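Local coordinates for glycosyl hydrolase family 2, TIM barrel domain protein (Parabacteroides merdae ATCC 43184, PDB 6DXU), which probably hydrolyses beta-glucuronides, as a glycoside hydrolase family 2 beta-glucuronidase of the human gut microbiome, at residues W485-K497 / Y567-T581. Sequence-based numbering, arbitrary orientation.
Sequences WAGWYRGVFTDYK and YVVRLIDWHLKEQET
Phe493 pushes its ring against helix 565-579 between Tyr567 and Trp574. One face of the ring lies over the backbone of Leu571, whose CA stands 3.8 Å from the ring centroid in a CH-pi contact. Phe493 CD2 comes to 3.5 Å from Trp574 CG, the two rings set obliquely with their planes 45° apart, while CE1 meets Tyr567 CE1. With its CG lodged between backbone N and carbonyl carbon (chi1 59°), Phe493 turns the ring toward the helix, into the cluster with Tyr567 and Trp574. Trp574 is also covered from the loop by Thr494, whose CG2 methyl sits over the six-membered ring, opposite the face packed by Lys577 and Glu578 of its own helix. A water ties the Trp574 indole NE1 to Thr494 O, Lys497 N and Glu578 OE1.

His575 CD2 lies over one face of the Tyr496 ring, 3.3 Å from Tyr496 CD2, and Tyr496 CB over a face of the imidazole, the rings oblique at 39°. Tyr496 OH accepts a hydrogen bond of 3.0 Å from Gln579 NE2, tilted from the amide plane. His575 is fixed in rotation by the bond from ND1 to Leu571 O, and a water links its NE2 to Ala486 N. An alanine in place of Tyr496 would keep the CB over the imidazole but is likely to open a gap beside His575 CD2 and Glu578 CB and to deprive Gln579 NE2 of this acceptor.

At the far end, the extended chain of Lys497 carries NZ to a 2.8 Å hydrogen bond to Thr581 OG1, a hydroxyl that itself donates to Glu578 O. At the other, Tyr567 OH donates to a lone pair of Gly487 O in the carbonyl plane, just after Ala486 in the type II turn 485-488. One side of helix 565-579 is thus covered by the segment leading into helix 496-504, while helix 623-632 and strand 655-662 meet its other residues, an aromatic-centred loop-helix and helix-helix packing within the TIM barrel region of this family 2 glycoside hydrolase.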
ATOM      1  N   TRP D 485     -11.979  -4.227  47.054  1.00 26.61           N
ATOM      2  CA  TRP D 485     -13.308  -4.820  46.994  1.00 27.96           C
ATOM      3  C   TRP D 485     -13.600  -5.588  48.280  1.00 27.40           C
ATOM      4  O   TRP D 485     -13.872  -6.793  48.236  1.00 29.42           O
ATOM      5  CB  TRP D 485     -13.406  -5.742  45.774  1.00 29.15           C
ATOM      6  CG  TRP D 485     -13.605  -5.027  44.472  1.00 22.43           C
ATOM      7  CD1 TRP D 485     -12.640  -4.616  43.597  1.00 26.13           C
ATOM      8  CD2 TRP D 485     -14.858  -4.664  43.889  1.00 24.05           C
ATOM      9  NE1 TRP D 485     -13.222  -3.996  42.510  1.00 25.80           N
ATOM     10  CE2 TRP D 485     -14.584  -4.023  42.664  1.00 25.99           C
ATOM     11  CE3 TRP D 485     -16.190  -4.820  44.288  1.00 21.39           C
ATOM     12  CZ2 TRP D 485     -15.592  -3.540  41.832  1.00 23.63           C
ATOM     13  CZ3 TRP D 485     -17.190  -4.342  43.460  1.00 24.62           C
ATOM     14  CH2 TRP D 485     -16.888  -3.707  42.251  1.00 23.89           C
ATOM     15  N   ALA D 486     -13.522  -4.906  49.421  1.00 26.35           N
ATOM     16  CA  ALA D 486     -13.646  -5.565  50.716  1.00 28.37           C
ATOM     17  C   ALA D 486     -15.030  -6.182  50.882  1.00 28.59           C
ATOM     18  O   ALA D 486     -16.052  -5.506  50.711  1.00 28.17           O
ATOM     19  CB  ALA D 486     -13.385  -4.567  51.845  1.00 27.42           C
ATOM     20  N   GLY D 487     -15.060  -7.460  51.256  1.00 28.78           N
ATOM     21  CA  GLY D 487     -16.315  -8.158  51.406  1.00 27.46           C
ATOM     22  C   GLY D 487     -16.891  -8.676  50.114  1.00 31.64           C
ATOM     23  O   GLY D 487     -17.998  -9.232  50.122  1.00 27.75           O
ATOM     24  N   TRP D 488     -16.206  -8.486  48.991  1.00 23.14           N
ATOM     25  CA  TRP D 488     -16.717  -9.117  47.783  1.00 26.40           C
ATOM     26  C   TRP D 488     -15.662 -10.016  47.163  1.00 27.56           C
ATOM     27  O   TRP D 488     -15.641 -11.215  47.455  1.00 27.93           O
ATOM     28  CB  TRP D 488     -17.231  -8.088  46.778  1.00 22.95           C
ATOM     29  CG  TRP D 488     -18.001  -8.784  45.681  1.00 26.29           C
ATOM     30  CD1 TRP D 488     -17.632  -8.935  44.367  1.00 26.30           C
ATOM     31  CD2 TRP D 488     -19.231  -9.497  45.838  1.00 24.50           C
ATOM     32  NE1 TRP D 488     -18.589  -9.669  43.692  1.00 25.09           N
ATOM     33  CE2 TRP D 488     -19.576 -10.028  44.576  1.00 23.72           C
ATOM     34  CE3 TRP D 488     -20.089  -9.721  46.926  1.00 24.72           C
ATOM     35  CZ2 TRP D 488     -20.743 -10.774  44.371  1.00 26.88           C
ATOM     36  CZ3 TRP D 488     -21.250 -10.459  46.721  1.00 25.76           C
ATOM     37  CH2 TRP D 488     -21.563 -10.977  45.458  1.00 23.11           C
ATOM     38  N   TYR D 489     -14.758  -9.461  46.345  1.00 27.88           N
ATOM     39  CA  TYR D 489     -13.769 -10.314  45.693  1.00 28.95           C
ATOM     40  C   TYR D 489     -12.709 -10.814  46.663  1.00 32.21           C
ATOM     41  O   TYR D 489     -12.028 -11.795  46.354  1.00 35.01           O
ATOM     42  CB  TYR D 489     -13.098  -9.582  44.521  1.00 28.63           C
ATOM     43  CG  TYR D 489     -14.023  -9.369  43.341  1.00 26.11           C
ATOM     44  CD1 TYR D 489     -14.270  -8.096  42.853  1.00 26.55           C
ATOM     45  CD2 TYR D 489     -14.676 -10.446  42.739  1.00 32.78           C
ATOM     46  CE1 TYR D 489     -15.122  -7.897  41.793  1.00 27.16           C
ATOM     47  CE2 TYR D 489     -15.535 -10.256  41.673  1.00 29.87           C
ATOM     48  CZ  TYR D 489     -15.748  -8.979  41.199  1.00 30.55           C
ATOM     49  OH  TYR D 489     -16.598  -8.770  40.132  1.00 30.67           O
ATOM     50  N   ARG D 490     -12.567 -10.177  47.823  1.00 30.39           N
ATOM     51  CA  ARG D 490     -11.586 -10.616  48.802  1.00 35.16           C
ATOM     52  C   ARG D 490     -11.956 -10.087  50.181  1.00 35.43           C
ATOM     53  O   ARG D 490     -12.488  -8.980  50.324  1.00 32.68           O
ATOM     54  CB  ARG D 490     -10.179 -10.145  48.407  1.00 40.82           C
ATOM     55  CG  ARG D 490      -9.058 -10.674  49.280  1.00 43.25           C
ATOM     56  CD  ARG D 490      -7.698 -10.425  48.625  1.00 48.20           C
ATOM     57  NE  ARG D 490      -7.587 -11.100  47.332  1.00 49.97           N
ATOM     58  CZ  ARG D 490      -7.174 -12.357  47.177  1.00 54.50           C
ATOM     59  NH1 ARG D 490      -6.833 -13.078  48.238  1.00 51.60           N
ATOM     60  NH2 ARG D 490      -7.101 -12.893  45.963  1.00 50.58           N
ATOM     61  N   GLY D 491     -11.666 -10.897  51.195  1.00 40.02           N
ATOM     62  CA  GLY D 491     -11.795 -10.477  52.575  1.00 29.99           C
ATOM     63  C   GLY D 491     -13.211 -10.194  53.048  1.00 32.78           C
ATOM     64  O   GLY D 491     -14.211 -10.622  52.463  1.00 32.88           O
ATOM     65  N   VAL D 492     -13.279  -9.405  54.113  1.00 28.83           N
ATOM     66  CA  VAL D 492     -14.539  -9.078  54.765  1.00 29.88           C
ATOM     67  C   VAL D 492     -14.728  -7.574  54.703  1.00 30.69           C
ATOM     68  O   VAL D 492     -13.755  -6.811  54.704  1.00 30.22           O
ATOM     69  CB  VAL D 492     -14.546  -9.584  56.221  1.00 35.24           C
ATOM     70  CG1 VAL D 492     -14.396 -11.103  56.237  1.00 42.88           C
ATOM     71  CG2 VAL D 492     -13.419  -8.919  57.028  1.00 34.75           C
ATOM     72  N   PHE D 493     -15.986  -7.138  54.627  1.00 28.65           N
ATOM     73  CA  PHE D 493     -16.152  -5.711  54.415  1.00 30.88           C
ATOM     74  C   PHE D 493     -15.822  -4.892  55.659  1.00 28.62           C
ATOM     75  O   PHE D 493     -15.610  -3.682  55.534  1.00 27.19           O
ATOM     76  CB  PHE D 493     -17.553  -5.373  53.857  1.00 25.86           C
ATOM     77  CG  PHE D 493     -18.734  -5.786  54.726  1.00 27.46           C
ATOM     78  CD1 PHE D 493     -19.650  -6.726  54.256  1.00 27.56           C
ATOM     79  CD2 PHE D 493     -18.991  -5.165  55.943  1.00 25.30           C
ATOM     80  CE1 PHE D 493     -20.770  -7.081  55.009  1.00 24.94           C
ATOM     81  CE2 PHE D 493     -20.105  -5.515  56.701  1.00 29.06           C
ATOM     82  CZ  PHE D 493     -20.999  -6.483  56.226  1.00 25.24           C
ATOM     83  N   THR D 494     -15.727  -5.511  56.842  1.00 27.18           N
ATOM     84  CA  THR D 494     -15.287  -4.744  58.008  1.00 27.75           C
ATOM     85  C   THR D 494     -13.815  -4.344  57.934  1.00 29.65           C
ATOM     86  O   THR D 494     -13.376  -3.534  58.755  1.00 31.96           O
ATOM     87  CB  THR D 494     -15.544  -5.539  59.297  1.00 30.00           C
ATOM     88  OG1 THR D 494     -15.001  -6.854  59.153  1.00 31.47           O
ATOM     89  CG2 THR D 494     -17.030  -5.642  59.575  1.00 28.31           C
ATOM     90  N   ASP D 495     -13.054  -4.873  56.974  1.00 28.76           N
ATOM     91  CA  ASP D 495     -11.681  -4.434  56.732  1.00 29.50           C
ATOM     92  C   ASP D 495     -11.577  -3.201  55.833  1.00 32.12           C
ATOM     93  O   ASP D 495     -10.457  -2.742  55.583  1.00 31.69           O
ATOM     94  CB  ASP D 495     -10.858  -5.570  56.127  1.00 33.44           C
ATOM     95  CG  ASP D 495     -10.422  -6.591  57.163  1.00 38.21           C
ATOM     96  OD1 ASP D 495     -10.566  -6.312  58.370  1.00 38.67           O
ATOM     97  OD2 ASP D 495      -9.914  -7.660  56.771  1.00 40.36           O
ATOM     98  N   TYR D 496     -12.698  -2.646  55.366  1.00 27.32           N
ATOM     99  CA  TYR D 496     -12.656  -1.564  54.383  1.00 25.46           C
ATOM    100  C   TYR D 496     -11.809  -0.385  54.870  1.00 28.28           C
ATOM    101  O   TYR D 496     -10.920   0.096  54.154  1.00 29.16           O
ATOM    102  CB  TYR D 496     -14.082  -1.106  54.060  1.00 25.95           C
ATOM    103  CG  TYR D 496     -14.155   0.294  53.478  1.00 25.12           C
ATOM    104  CD1 TYR D 496     -14.696   1.351  54.215  1.00 25.06           C
ATOM    105  CD2 TYR D 496     -13.657   0.563  52.210  1.00 24.24           C
ATOM    106  CE1 TYR D 496     -14.759   2.638  53.688  1.00 24.94           C
ATOM    107  CE2 TYR D 496     -13.704   1.836  51.681  1.00 24.34           C
ATOM    108  CZ  TYR D 496     -14.254   2.867  52.422  1.00 24.96           C
ATOM    109  OH  TYR D 496     -14.301   4.136  51.887  1.00 23.04           O
ATOM    110  N   LYS D 497     -12.068   0.097  56.087  1.00 27.91           N
ATOM    111  CA  LYS D 497     -11.380   1.294  56.566  1.00 28.53           C
ATOM    112  C   LYS D 497      -9.880   1.056  56.707  1.00 28.60           C
ATOM    113  O   LYS D 497      -9.064   1.887  56.278  1.00 29.70           O
ATOM    114  CB  LYS D 497     -11.977   1.745  57.898  1.00 27.23           C
ATOM    115  CG  LYS D 497     -11.331   3.001  58.470  1.00 30.05           C
ATOM    116  CD  LYS D 497     -12.113   3.486  59.669  1.00 30.77           C
ATOM    117  CE  LYS D 497     -11.414   4.622  60.381  1.00 38.84           C
ATOM    118  NZ  LYS D 497     -12.307   5.153  61.462  1.00 40.56           N
ATOM    119  N   TYR D 567     -27.288  -9.151  51.668  1.00 21.80           N
ATOM    120  CA  TYR D 567     -25.863  -9.014  51.948  1.00 24.32           C
ATOM    121  C   TYR D 567     -25.332  -7.661  51.482  1.00 28.93           C
ATOM    122  O   TYR D 567     -24.622  -6.975  52.229  1.00 25.97           O
ATOM    123  CB  TYR D 567     -25.085 -10.149  51.285  1.00 23.33           C
ATOM    124  CG  TYR D 567     -23.589 -10.032  51.486  1.00 27.80           C
ATOM    125  CD1 TYR D 567     -23.014 -10.321  52.716  1.00 27.27           C
ATOM    126  CD2 TYR D 567     -22.755  -9.602  50.455  1.00 26.08           C
ATOM    127  CE1 TYR D 567     -21.648 -10.207  52.916  1.00 28.33           C
ATOM    128  CE2 TYR D 567     -21.381  -9.478  50.648  1.00 25.08           C
ATOM    129  CZ  TYR D 567     -20.837  -9.779  51.889  1.00 27.51           C
ATOM    130  OH  TYR D 567     -19.481  -9.658  52.107  1.00 29.27           O
ATOM    131  N   VAL D 568     -25.659  -7.251  50.251  1.00 23.88           N
ATOM    132  CA  VAL D 568     -25.037  -6.031  49.739  1.00 23.21           C
ATOM    133  C   VAL D 568     -25.563  -4.807  50.481  1.00 25.44           C
ATOM    134  O   VAL D 568     -24.841  -3.815  50.641  1.00 24.23           O
ATOM    135  CB  VAL D 568     -25.196  -5.896  48.208  1.00 27.12           C
ATOM    136  CG1 VAL D 568     -26.561  -5.381  47.834  1.00 26.87           C
ATOM    137  CG2 VAL D 568     -24.106  -4.967  47.658  1.00 33.01           C
ATOM    138  N   VAL D 569     -26.803  -4.852  50.963  1.00 20.66           N
ATOM    139  CA  VAL D 569     -27.312  -3.748  51.764  1.00 23.01           C
ATOM    140  C   VAL D 569     -26.465  -3.579  53.018  1.00 20.19           C
ATOM    141  O   VAL D 569     -26.132  -2.457  53.415  1.00 20.49           O
ATOM    142  CB  VAL D 569     -28.801  -3.977  52.091  1.00 23.49           C
ATOM    143  CG1 VAL D 569     -29.218  -3.182  53.320  1.00 24.38           C
ATOM    144  CG2 VAL D 569     -29.654  -3.574  50.890  1.00 24.97           C
ATOM    145  N   ARG D 570     -26.083  -4.693  53.641  1.00 21.82           N
ATOM    146  CA  ARG D 570     -25.251  -4.605  54.837  1.00 24.27           C
ATOM    147  C   ARG D 570     -23.833  -4.174  54.494  1.00 27.79           C
ATOM    148  O   ARG D 570     -23.190  -3.463  55.276  1.00 25.31           O
ATOM    149  CB  ARG D 570     -25.251  -5.942  55.574  1.00 25.00           C
ATOM    150  CG  ARG D 570     -26.616  -6.251  56.198  1.00 23.86           C
ATOM    151  CD  ARG D 570     -26.661  -7.607  56.877  1.00 33.81           C
ATOM    152  NE  ARG D 570     -27.957  -7.794  57.537  1.00 36.78           N
ATOM    153  CZ  ARG D 570     -28.157  -7.704  58.851  1.00 46.43           C
ATOM    154  NH1 ARG D 570     -27.148  -7.442  59.675  1.00 37.05           N
ATOM    155  NH2 ARG D 570     -29.376  -7.886  59.341  1.00 44.07           N
ATOM    156  N   LEU D 571     -23.324  -4.617  53.342  1.00 22.53           N
ATOM    157  CA  LEU D 571     -21.989  -4.207  52.914  1.00 22.67           C
ATOM    158  C   LEU D 571     -21.927  -2.708  52.634  1.00 26.39           C
ATOM    159  O   LEU D 571     -20.961  -2.036  53.014  1.00 26.08           O
ATOM    160  CB  LEU D 571     -21.573  -5.003  51.670  1.00 21.79           C
ATOM    161  CG  LEU D 571     -20.194  -4.718  51.040  1.00 26.00           C
ATOM    162  CD1 LEU D 571     -19.637  -5.983  50.407  1.00 25.34           C
ATOM    163  CD2 LEU D 571     -20.239  -3.585  49.990  1.00 25.38           C
ATOM    164  N   ILE D 572     -22.928  -2.172  51.936  1.00 19.97           N
ATOM    165  CA  ILE D 572     -22.926  -0.745  51.629  1.00 20.64           C
ATOM    166  C   ILE D 572     -23.078   0.080  52.901  1.00 26.65           C
ATOM    167  O   ILE D 572     -22.373   1.082  53.103  1.00 22.55           O
ATOM    168  CB  ILE D 572     -24.035  -0.422  50.611  1.00 21.37           C
ATOM    169  CG1 ILE D 572     -23.682  -1.069  49.261  1.00 21.78           C
ATOM    170  CG2 ILE D 572     -24.248   1.095  50.487  1.00 18.12           C
ATOM    171  CD1 ILE D 572     -24.869  -1.127  48.289  1.00 22.04           C
ATOM    172  N   ASP D 573     -24.029  -0.318  53.755  1.00 23.61           N
ATOM    173  CA  ASP D 573     -24.245   0.319  55.052  1.00 25.40           C
ATOM    174  C   ASP D 573     -22.920   0.491  55.785  1.00 26.39           C
ATOM    175  O   ASP D 573     -22.580   1.586  56.251  1.00 24.62           O
ATOM    176  CB  ASP D 573     -25.235  -0.555  55.846  1.00 21.65           C
ATOM    177  CG  ASP D 573     -25.719   0.065  57.153  1.00 29.13           C
ATOM    178  OD1 ASP D 573     -25.167   1.072  57.648  1.00 25.48           O
ATOM    179  OD2 ASP D 573     -26.695  -0.498  57.698  1.00 28.84           O
ATOM    180  N   TRP D 574     -22.142  -0.586  55.854  1.00 22.73           N
ATOM    181  CA  TRP D 574     -20.866  -0.546  56.562  1.00 25.83           C
ATOM    182  C   TRP D 574     -19.920   0.487  55.953  1.00 27.39           C
ATOM    183  O   TRP D 574     -19.378   1.344  56.665  1.00 27.04           O
ATOM    184  CB  TRP D 574     -20.221  -1.932  56.550  1.00 26.83           C
ATOM    185  CG  TRP D 574     -18.928  -1.934  57.288  1.00 28.10           C
ATOM    186  CD1 TRP D 574     -17.678  -1.720  56.772  1.00 27.87           C
ATOM    187  CD2 TRP D 574     -18.758  -2.081  58.702  1.00 32.51           C
ATOM    188  NE1 TRP D 574     -16.740  -1.755  57.774  1.00 28.32           N
ATOM    189  CE2 TRP D 574     -17.376  -1.970  58.971  1.00 32.47           C
ATOM    190  CE3 TRP D 574     -19.638  -2.307  59.767  1.00 30.97           C
ATOM    191  CZ2 TRP D 574     -16.854  -2.088  60.255  1.00 32.01           C
ATOM    192  CZ3 TRP D 574     -19.118  -2.419  61.046  1.00 37.92           C
ATOM    193  CH2 TRP D 574     -17.734  -2.310  61.278  1.00 31.04           C
ATOM    194  N   HIS D 575     -19.712   0.420  54.632  1.00 23.58           N
ATOM    195  CA  HIS D 575     -18.810   1.361  53.967  1.00 26.65           C
ATOM    196  C   HIS D 575     -19.198   2.805  54.265  1.00 25.67           C
ATOM    197  O   HIS D 575     -18.343   3.650  54.564  1.00 25.25           O
ATOM    198  CB  HIS D 575     -18.821   1.135  52.452  1.00 26.67           C
ATOM    199  CG  HIS D 575     -17.977  -0.009  51.986  1.00 24.63           C
ATOM    200  ND1 HIS D 575     -18.340  -1.324  52.165  1.00 24.40           N
ATOM    201  CD2 HIS D 575     -16.801  -0.033  51.315  1.00 23.01           C
ATOM    202  CE1 HIS D 575     -17.423  -2.112  51.636  1.00 23.17           C
ATOM    203  NE2 HIS D 575     -16.476  -1.353  51.111  1.00 27.97           N
ATOM    204  N   LEU D 576     -20.492   3.113  54.164  1.00 22.86           N
ATOM    205  CA  LEU D 576     -20.926   4.500  54.292  1.00 26.20           C
ATOM    206  C   LEU D 576     -20.768   5.006  55.724  1.00 28.14           C
ATOM    207  O   LEU D 576     -20.427   6.174  55.938  1.00 27.14           O
ATOM    208  CB  LEU D 576     -22.374   4.642  53.827  1.00 29.17           C
ATOM    209  CG  LEU D 576     -22.542   4.275  52.351  1.00 26.16           C
ATOM    210  CD1 LEU D 576     -23.948   4.583  51.866  1.00 21.59           C
ATOM    211  CD2 LEU D 576     -21.488   5.015  51.513  1.00 25.58           C
ATOM    212  N   LYS D 577     -21.022   4.161  56.720  1.00 27.39           N
ATOM    213  CA  LYS D 577     -20.837   4.652  58.080  1.00 29.00           C
ATOM    214  C   LYS D 577     -19.355   4.785  58.418  1.00 29.18           C
ATOM    215  O   LYS D 577     -18.970   5.705  59.150  1.00 28.96           O
ATOM    216  CB  LYS D 577     -21.588   3.769  59.072  1.00 30.50           C
ATOM    217  CG  LYS D 577     -21.017   2.416  59.311  1.00 31.48           C
ATOM    218  CD  LYS D 577     -20.383   2.339  60.685  1.00 31.99           C
ATOM    219  CE  LYS D 577     -19.888   0.931  60.965  1.00 34.56           C
ATOM    220  NZ  LYS D 577     -18.710   0.909  61.874  1.00 39.14           N
ATOM    221  N   GLU D 578     -18.504   3.932  57.843  1.00 28.70           N
ATOM    222  CA  GLU D 578     -17.063   4.099  58.018  1.00 26.41           C
ATOM    223  C   GLU D 578     -16.575   5.418  57.424  1.00 30.17           C
ATOM    224  O   GLU D 578     -15.687   6.073  57.987  1.00 27.78           O
ATOM    225  CB  GLU D 578     -16.319   2.920  57.391  1.00 24.82           C
ATOM    226  CG  GLU D 578     -16.510   1.594  58.128  1.00 26.87           C
ATOM    227  CD  GLU D 578     -15.828   1.556  59.489  1.00 34.71           C
ATOM    228  OE1 GLU D 578     -14.763   0.899  59.606  1.00 31.22           O
ATOM    229  OE2 GLU D 578     -16.363   2.177  60.435  1.00 35.49           O
ATOM    230  N   GLN D 579     -17.133   5.827  56.282  1.00 25.56           N
ATOM    231  CA  GLN D 579     -16.653   7.049  55.647  1.00 29.64           C
ATOM    232  C   GLN D 579     -16.927   8.290  56.489  1.00 29.78           C
ATOM    233  O   GLN D 579     -16.209   9.289  56.352  1.00 28.37           O
ATOM    234  CB  GLN D 579     -17.268   7.192  54.254  1.00 28.78           C
ATOM    235  CG  GLN D 579     -16.729   6.139  53.283  1.00 20.70           C
ATOM    236  CD  GLN D 579     -17.345   6.220  51.899  1.00 22.90           C
ATOM    237  OE1 GLN D 579     -18.150   7.111  51.598  1.00 24.63           O
ATOM    238  NE2 GLN D 579     -16.962   5.280  51.044  1.00 25.34           N
ATOM    239  N   GLU D 580     -17.918   8.249  57.375  1.00 28.34           N
ATOM    240  CA  GLU D 580     -18.140   9.398  58.248  1.00 29.34           C
ATOM    241  C   GLU D 580     -17.010   9.609  59.253  1.00 29.96           C
ATOM    242  O   GLU D 580     -16.944  10.680  59.870  1.00 30.96           O
ATOM    243  CB  GLU D 580     -19.482   9.249  58.973  1.00 31.06           C
ATOM    244  CG  GLU D 580     -20.670   9.282  58.014  1.00 29.50           C
ATOM    245  CD  GLU D 580     -22.013   9.289  58.718  1.00 37.94           C
ATOM    246  OE1 GLU D 580     -22.039   9.327  59.963  1.00 43.88           O
ATOM    247  OE2 GLU D 580     -23.045   9.285  58.020  1.00 43.02           O
ATOM    248  N   THR D 581     -16.112   8.635  59.413  1.00 24.77           N
ATOM    249  CA  THR D 581     -15.014   8.726  60.371  1.00 32.90           C
ATOM    250  C   THR D 581     -13.648   8.736  59.693  1.00 31.61           C
ATOM    251  O   THR D 581     -12.643   8.392  60.323  1.00 30.77           O
ATOM    252  CB  THR D 581     -15.094   7.582  61.387  1.00 34.11           C
ATOM    253  OG1 THR D 581     -14.781   6.338  60.745  1.00 33.04           O
ATOM    254  CG2 THR D 581     -16.489   7.505  61.996  1.00 33.37           C
TER
HETATM  255  O   HOH W   1     -14.157  -2.051  49.528  1.00 27.70           O
HETATM  256  O   HOH W   2     -17.716  -9.611  54.475  1.00 27.33           O
HETATM  257  O   HOH W   3     -13.999  -1.020  57.977  1.00 27.43           O